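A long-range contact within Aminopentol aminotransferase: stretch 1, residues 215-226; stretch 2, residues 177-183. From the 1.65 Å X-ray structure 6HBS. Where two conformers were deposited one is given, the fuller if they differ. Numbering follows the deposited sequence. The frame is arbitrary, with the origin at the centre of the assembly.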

# COMPACT_ATOMS: atom_id res chain seq x y z
N THR A 215 -1.64 31.23 -10.25
CA THR A 215 -2.95 31.05 -10.80
C THR A 215 -3.64 29.82 -10.16
O THR A 215 -4.82 29.86 -9.88
CB THR A 215 -2.89 30.91 -12.31
OG1 THR A 215 -2.27 32.09 -12.82
CG2 THR A 215 -4.27 30.70 -12.90
N ALA A 216 -2.90 28.73 -9.92
CA ALA A 216 -3.51 27.58 -9.26
C ALA A 216 -4.07 28.02 -7.91
O ALA A 216 -5.22 27.69 -7.55
CB ALA A 216 -2.49 26.46 -9.15
N ARG A 217 -3.27 28.78 -7.15
CA ARG A 217 -3.65 29.11 -5.77
C ARG A 217 -4.84 30.07 -5.79
O ARG A 217 -5.77 29.96 -5.00
CB ARG A 217 -2.46 29.68 -5.01
CG ARG A 217 -2.74 30.15 -3.58
CD ARG A 217 -3.08 29.06 -2.56
NE ARG A 217 -4.43 28.54 -2.67
CZ ARG A 217 -4.94 27.51 -1.98
NH1 ARG A 217 -4.15 26.70 -1.29
NH2 ARG A 217 -6.25 27.30 -1.97
N LYS A 218 -4.80 31.05 -6.70
CA LYS A 218 -5.87 32.06 -6.80
C LYS A 218 -7.20 31.47 -7.29
O LYS A 218 -8.24 31.79 -6.76
CB LYS A 218 -5.40 33.21 -7.70
CG LYS A 218 -6.45 34.27 -7.98
CD LYS A 218 -6.01 35.33 -8.99
CE LYS A 218 -5.87 34.81 -10.41
NZ LYS A 218 -7.17 34.35 -10.96
N CYS A 219 -7.19 30.61 -8.30
CA CYS A 219 -8.41 29.99 -8.75
C CYS A 219 -9.00 29.10 -7.65
O CYS A 219 -10.23 29.05 -7.46
CB CYS A 219 -8.19 29.17 -10.01
SG CYS A 219 -7.84 30.21 -11.46
N CYS A 220 -8.13 28.39 -6.94
CA CYS A 220 -8.60 27.56 -5.84
C CYS A 220 -9.23 28.46 -4.77
O CYS A 220 -10.34 28.21 -4.34
CB CYS A 220 -7.48 26.68 -5.28
SG CYS A 220 -7.18 25.23 -6.32
N ASP A 221 -8.52 29.53 -4.39
CA ASP A 221 -9.03 30.50 -3.42
C ASP A 221 -10.41 31.01 -3.84
O ASP A 221 -11.34 31.02 -3.03
CB ASP A 221 -8.06 31.67 -3.21
CG ASP A 221 -6.84 31.32 -2.37
OD1 ASP A 221 -6.84 30.25 -1.75
OD2 ASP A 221 -5.89 32.10 -2.37
N GLU A 222 -10.55 31.45 -5.09
CA GLU A 222 -11.81 32.11 -5.49
C GLU A 222 -12.96 31.09 -5.55
O GLU A 222 -14.10 31.46 -5.36
CB GLU A 222 -11.62 32.87 -6.80
CG GLU A 222 -10.87 34.19 -6.62
CD GLU A 222 -10.32 34.85 -7.88
OE1 GLU A 222 -10.58 34.32 -9.00
OE2 GLU A 222 -9.61 35.88 -7.76
N THR A 223 -12.69 29.81 -5.79
CA THR A 223 -13.79 28.83 -6.00
C THR A 223 -14.06 27.94 -4.78
O THR A 223 -15.06 27.25 -4.77
CB THR A 223 -13.53 27.92 -7.20
OG1 THR A 223 -12.32 27.20 -6.96
CG2 THR A 223 -13.45 28.69 -8.50
N GLY A 224 -13.14 27.88 -3.82
CA GLY A 224 -13.25 26.89 -2.71
C GLY A 224 -12.64 25.52 -3.05
O GLY A 224 -12.59 24.66 -2.18
N ALA A 225 -12.17 25.31 -4.28
CA ALA A 225 -11.51 24.06 -4.67
C ALA A 225 -10.22 23.92 -3.86
O ALA A 225 -9.62 24.92 -3.52
CB ALA A 225 -11.18 24.06 -6.13
N LEU A 226 -9.81 22.68 -3.57
CA LEU A 226 -8.55 22.45 -2.82
C LEU A 226 -7.38 22.35 -3.79
O LEU A 226 -7.44 21.59 -4.75
CB LEU A 226 -8.66 21.16 -2.01
CG LEU A 226 -9.76 21.11 -0.97
CD1 LEU A 226 -9.62 19.87 -0.10
CD2 LEU A 226 -9.77 22.35 -0.11
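Stretch 2 (177-183) SLSDAFK

Stretch 2 is helical from Ser-177 to Lys-183, part of a longer helix that extends beyond both ends, and it runs alongside the helix of residues 215-223 in nearly the same N-to-C direction. The signed crossing angle is -19°, and the axes approach to 10.0 Å. The register is set by two backbone pairs: CA of Leu-178 lies 7.2 Å from CA of Ala-216, and CA of Ser-179 lies 7.1 Å from CA of Cys-219. No hydrogen bond crosses between the helices, so packing carries the contact, burying 320 Å² over both sides.

Phe-182 covers the most surface. Its CA-to-CB bond points toward stretch 1, and with chi1 at -93°, between wells, and chi2 at 88°, the ring offers one face to Cys-219. CB of Cys-219 sits 3.5 Å from the centroid of the Phe-182 ring, close to the ring normal, in a CH-pi contact; its SG lies over the same face, 4.5 Å from that centroid. The ring edge meets Cys-220, SG to CZ of Phe-182 at 4.0 Å, and Ala-225, CB to CE2 of Phe-182 at 4.1 Å. Thr-223 brings OG1 to 3.5 Å from CE2 of Phe-182, while this hydroxyl donates to O of Cys-219 at 2.8 Å and accepts from N of Ala-225 at 3.3 Å. One aromatic ring thus spans the last helical turn and the loop beyond Gly-224, whose positive phi ends the helical course.

One turn earlier, Leu-178 (chi1 t, chi2 p) directs CD2 onto Ala-216, 3.6 Å from both its CA and its CB; the small side chain leaves the backbone within reach. Beside it, OG of Ser-179 approaches CG2 of Thr-215 at 3.4 Å. The rule is large against small: leucine on alanine, phenylalanine on cysteine.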

# COMPACT_ATOMS: atom_id res chain seq x y z
N SER A 177 -4.40 27.80 -19.57
CA SER A 177 -4.97 26.46 -19.67
C SER A 177 -5.69 26.10 -18.37
O SER A 177 -6.79 25.57 -18.38
CB SER A 177 -3.89 25.44 -19.98
OG SER A 177 -4.45 24.17 -20.21
N LEU A 178 -5.03 26.37 -17.24
CA LEU A 178 -5.62 26.05 -15.95
C LEU A 178 -6.86 26.91 -15.69
O LEU A 178 -7.89 26.39 -15.27
CB LEU A 178 -4.57 26.26 -14.85
CG LEU A 178 -5.05 25.89 -13.45
CD1 LEU A 178 -5.69 24.51 -13.42
CD2 LEU A 178 -3.91 26.01 -12.46
N SER A 179 -6.75 28.23 -15.91
CA SER A 179 -7.89 29.16 -15.81
C SER A 179 -9.06 28.61 -16.64
O SER A 179 -10.19 28.52 -16.15
CB SER A 179 -7.54 30.56 -16.27
OG SER A 179 -6.42 31.06 -15.56
N ASP A 180 -8.78 28.26 -17.90
CA ASP A 180 -9.80 27.77 -18.76
C ASP A 180 -10.42 26.49 -18.20
O ASP A 180 -11.63 26.30 -18.32
CB ASP A 180 -9.31 27.50 -20.17
CG ASP A 180 -9.02 28.78 -20.95
OD1 ASP A 180 -9.51 29.85 -20.56
OD2 ASP A 180 -8.31 28.69 -21.95
N ALA A 181 -9.60 25.59 -17.65
CA ALA A 181 -10.10 24.35 -17.14
C ALA A 181 -11.12 24.60 -16.02
O ALA A 181 -12.12 23.84 -15.89
CB ALA A 181 -8.95 23.49 -16.64
N PHE A 182 -10.86 25.62 -15.20
CA PHE A 182 -11.78 26.00 -14.12
C PHE A 182 -13.14 26.43 -14.74
O PHE A 182 -14.22 26.15 -14.16
CB PHE A 182 -11.22 27.13 -13.25
CG PHE A 182 -10.47 26.65 -12.03
CD1 PHE A 182 -9.12 26.39 -12.11
CD2 PHE A 182 -11.13 26.45 -10.83
CE1 PHE A 182 -8.44 25.92 -10.99
CE2 PHE A 182 -10.46 25.99 -9.72
CZ PHE A 182 -9.11 25.73 -9.80
N LYS A 183 -13.08 27.13 -15.87
CA LYS A 183 -14.32 27.72 -16.44
C LYS A 183 -15.06 26.69 -17.29
O LYS A 183 -16.28 26.79 -17.43
CB LYS A 183 -14.02 29.02 -17.19
CG LYS A 183 -13.68 30.18 -16.28
CD LYS A 183 -12.97 31.31 -16.99
CE LYS A 183 -12.25 32.23 -16.03
NZ LYS A 183 -13.14 32.66 -14.92